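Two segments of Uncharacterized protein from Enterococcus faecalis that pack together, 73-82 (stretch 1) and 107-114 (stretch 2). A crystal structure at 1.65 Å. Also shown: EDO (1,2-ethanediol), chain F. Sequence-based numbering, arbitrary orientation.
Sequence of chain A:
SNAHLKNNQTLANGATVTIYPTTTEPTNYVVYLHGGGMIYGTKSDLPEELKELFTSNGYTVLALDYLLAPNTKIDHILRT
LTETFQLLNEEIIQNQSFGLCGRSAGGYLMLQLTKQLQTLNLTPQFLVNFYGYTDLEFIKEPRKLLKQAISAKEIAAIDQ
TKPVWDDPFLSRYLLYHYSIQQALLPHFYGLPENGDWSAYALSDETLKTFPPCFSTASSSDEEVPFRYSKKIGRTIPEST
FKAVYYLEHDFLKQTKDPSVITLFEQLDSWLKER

Stretch 1 73-82: KIDHILRTLT
Stretch 2 (107-114) GYLMLQLT

Two helices, 74-82 and 107-114, pack at a signed crossing angle of -62°, their N-to-C directions 62° apart and their axes 9.9 Å from each other at closest approach. Both backbones are regular, with phi near -60° and psi near -45°, and each carries its own i to i+4 ladder, from Ile-77 N to Lys-73 O (2.9 Å) at one start and from Leu-111 N to Gly-107 O (3.0 Å) at the other. Lys-73, at phi/psi -80/159, sits at the N-cap position. Register is set by two pairs: Leu-78 CA lies 7.1 Å from Leu-109 CA, and Thr-82 CA 6.2 Å from Leu-113 CA.

No hydrogen bond crosses the contact. It is built mainly from apolar side-chain packing, mostly aliphatic, which buries 372 Å² over both sides, and rotamers do much of the work. Leu-78 and Leu-109 both leave their helices sideways, and both take chi1 m, chi2 t, which brings their ends inward until Leu-78 CD2 meets Leu-109 CD2 at 3.4 Å, a tight methyl-to-methyl fit. The same Leu-78 CD2 rests 3.6 Å from Gln-112 CB. Gln-112 points toward stretch 1, and its closest atom to the leucine is the aliphatic CB, with CG 4.1 Å from Leu-78 CD2; its chain folds through m, m.

Leu-81 and Leu-113 use the other common leucine shape, t, p. Leu-81 points toward stretch 2 and sets its CD2 between two residues one helical turn apart, 3.8 Å from Leu-109 CB and 4.1 Å from Leu-113 CB. Leu-113 starts sideways, but its end reaches the backbone of stretch 1, with CD1 3.9 Å from Thr-82 CA. Thr-82 (chi1 m) points its CB sideways, and its OG1 stands 4.1 Å from Leu-113 CD1.

The isoleucines, both m, t, offer their branch methyls. Ile-77 CG2 lies 4.1 Å from Leu-109 CD2, while Ile-74 CG2 approaches the edge of the Tyr-108 ring, 4.5 Å from CE2. Tyr-108, with chi1 t and chi2 74°, extends its ring far enough to put OH 4.3 Å from Leu-78 CD1; that hydroxyl is hydrogen-bonded elsewhere in the structure.

Lys-73, Asp-75, His-76, Arg-79 and Thr-80 lie out of reach of stretch 2. Asp-75 (chi1 p) accepts a weak bond from His-76 N at OD1 (2.9 Å) and a hydrogen bond from ethanediol O1 at OD2 (2.9 Å), and its OD2 makes a long salt bridge to Arg-79 NH2 (4.0 Å). On stretch 2, Met-110, a selenomethionine, points away.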

# COMPACT_ATOMS: atom_id res chain seq x y z
N LYS A 73 12.04 6.53 9.28
CA LYS A 73 10.88 7.43 9.51
C LYS A 73 10.10 7.67 8.22
O LYS A 73 10.63 7.46 7.13
CB LYS A 73 11.34 8.77 10.12
CG LYS A 73 12.07 8.60 11.46
CD LYS A 73 11.38 7.56 12.35
CE LYS A 73 12.02 7.54 13.73
NZ LYS A 73 11.60 6.36 14.53
N ILE A 74 8.84 8.08 8.32
CA ILE A 74 7.96 8.09 7.13
C ILE A 74 8.50 8.99 6.02
O ILE A 74 8.45 8.63 4.84
CB ILE A 74 6.52 8.48 7.46
CG1 ILE A 74 5.81 7.34 8.20
CG2 ILE A 74 5.74 8.82 6.15
CD1 ILE A 74 4.30 7.62 8.43
N ASP A 75 9.00 10.17 6.40
CA ASP A 75 9.56 11.09 5.41
C ASP A 75 10.61 10.34 4.58
O ASP A 75 10.62 10.44 3.36
CB ASP A 75 10.13 12.39 6.05
CG ASP A 75 11.30 12.14 7.02
OD1 ASP A 75 11.34 11.07 7.67
OD2 ASP A 75 12.18 13.03 7.15
N HIS A 76 11.47 9.57 5.25
CA HIS A 76 12.55 8.84 4.58
C HIS A 76 12.00 7.64 3.77
O HIS A 76 12.47 7.36 2.66
CB HIS A 76 13.56 8.39 5.64
CG HIS A 76 14.87 7.92 5.09
ND1 HIS A 76 16.08 8.46 5.48
CD2 HIS A 76 15.17 6.95 4.19
CE1 HIS A 76 17.06 7.84 4.84
NE2 HIS A 76 16.53 6.92 4.06
N ILE A 77 11.02 6.94 4.33
CA ILE A 77 10.36 5.83 3.64
C ILE A 77 9.83 6.33 2.29
O ILE A 77 10.03 5.67 1.26
CB ILE A 77 9.17 5.23 4.47
CG1 ILE A 77 9.69 4.57 5.75
CG2 ILE A 77 8.37 4.18 3.58
CD1 ILE A 77 8.61 4.12 6.71
N LEU A 78 9.17 7.49 2.30
CA LEU A 78 8.56 8.07 1.09
C LEU A 78 9.64 8.47 0.07
O LEU A 78 9.52 8.12 -1.10
CB LEU A 78 7.69 9.29 1.46
CG LEU A 78 6.38 8.90 2.16
CD1 LEU A 78 5.62 10.13 2.69
CD2 LEU A 78 5.52 8.00 1.24
N ARG A 79 10.71 9.14 0.51
CA ARG A 79 11.80 9.52 -0.38
C ARG A 79 12.42 8.27 -1.05
O ARG A 79 12.65 8.24 -2.26
CB ARG A 79 12.89 10.25 0.43
CG ARG A 79 14.04 10.83 -0.34
CD ARG A 79 14.81 11.82 0.57
NE ARG A 79 13.85 12.61 1.35
CZ ARG A 79 13.78 12.70 2.68
NH1 ARG A 79 14.65 12.07 3.47
NH2 ARG A 79 12.82 13.45 3.23
N THR A 80 12.71 7.27 -0.22
CA THR A 80 13.29 6.00 -0.71
C THR A 80 12.35 5.28 -1.68
O THR A 80 12.79 4.68 -2.65
CB THR A 80 13.71 5.11 0.47
OG1 THR A 80 14.73 5.80 1.21
CG2 THR A 80 14.29 3.78 -0.04
N LEU A 81 11.03 5.39 -1.45
CA LEU A 81 10.06 4.74 -2.34
C LEU A 81 10.15 5.38 -3.75
O LEU A 81 10.15 4.68 -4.76
CB LEU A 81 8.66 4.82 -1.75
CG LEU A 81 7.54 4.21 -2.60
CD1 LEU A 81 7.82 2.77 -3.00
CD2 LEU A 81 6.16 4.38 -1.89
N THR A 82 10.29 6.71 -3.79
CA THR A 82 10.44 7.41 -5.07
C THR A 82 11.72 6.93 -5.76
O THR A 82 11.68 6.51 -6.92
CB THR A 82 10.48 8.92 -4.88
OG1 THR A 82 9.29 9.35 -4.21
CG2 THR A 82 10.57 9.62 -6.22
N GLY A 107 -1.70 1.69 0.27
CA GLY A 107 -2.53 2.68 -0.45
C GLY A 107 -2.07 4.11 -0.20
O GLY A 107 -2.03 4.94 -1.11
N TYR A 108 -1.74 4.41 1.07
CA TYR A 108 -1.19 5.72 1.42
C TYR A 108 0.13 5.94 0.65
O TYR A 108 0.35 7.02 0.02
CB TYR A 108 -0.97 5.77 2.92
CG TYR A 108 -0.25 7.04 3.36
CD1 TYR A 108 -0.91 8.27 3.38
CD2 TYR A 108 1.09 7.01 3.72
CE1 TYR A 108 -0.23 9.47 3.78
CE2 TYR A 108 1.77 8.18 4.12
CZ TYR A 108 1.10 9.42 4.16
OH TYR A 108 1.74 10.61 4.53
N LEU A 109 1.00 4.94 0.69
CA LEU A 109 2.29 5.01 0.00
C LEU A 109 2.07 5.22 -1.49
O LEU A 109 2.70 6.10 -2.09
CB LEU A 109 3.13 3.75 0.29
CG LEU A 109 3.64 3.63 1.73
CD1 LEU A 109 4.31 2.23 1.86
CD2 LEU A 109 4.59 4.81 2.16
N MSE A 110 1.14 4.47 -2.08
CA MSE A 110 0.83 4.62 -3.51
C MSE A 110 0.41 6.05 -3.89
O MSE A 110 0.87 6.66 -4.90
CB MSE A 110 -0.31 3.67 -3.89
CG MSE A 110 -0.95 4.03 -5.26
SE MSE A 110 -2.43 2.75 -5.53
CE MSE A 110 -3.73 3.66 -4.35
N LEU A 111 -0.45 6.63 -3.05
CA LEU A 111 -0.96 7.97 -3.33
C LEU A 111 0.13 9.03 -3.17
O LEU A 111 0.26 9.95 -4.00
CB LEU A 111 -2.18 8.26 -2.46
CG LEU A 111 -3.38 7.36 -2.83
CD1 LEU A 111 -4.46 7.44 -1.71
CD2 LEU A 111 -3.98 7.75 -4.18
N GLN A 112 0.96 8.88 -2.12
CA GLN A 112 2.09 9.78 -1.94
C GLN A 112 3.08 9.62 -3.11
O GLN A 112 3.53 10.62 -3.65
CB GLN A 112 2.81 9.51 -0.61
CG GLN A 112 1.99 9.94 0.61
CD GLN A 112 1.95 11.47 0.79
OE1 GLN A 112 2.71 12.20 0.17
NE2 GLN A 112 1.03 11.94 1.64
N LEU A 113 3.36 8.39 -3.51
CA LEU A 113 4.29 8.15 -4.63
C LEU A 113 3.75 8.82 -5.90
O LEU A 113 4.48 9.50 -6.64
CB LEU A 113 4.43 6.64 -4.85
CG LEU A 113 5.27 6.21 -6.06
CD1 LEU A 113 6.70 6.77 -5.99
CD2 LEU A 113 5.30 4.70 -6.11
N THR A 114 2.44 8.66 -6.12
CA THR A 114 1.81 9.25 -7.31
C THR A 114 2.09 10.75 -7.42
O THR A 114 2.51 11.24 -8.45
CB THR A 114 0.31 8.96 -7.34
OG1 THR A 114 0.13 7.55 -7.45
CG2 THR A 114 -0.32 9.63 -8.58
C1 EDO F . 10.71 16.53 5.54
O1 EDO F . 11.71 15.56 5.88
C2 EDO F . 9.35 16.01 6.02
O2 EDO F . 8.35 17.03 6.04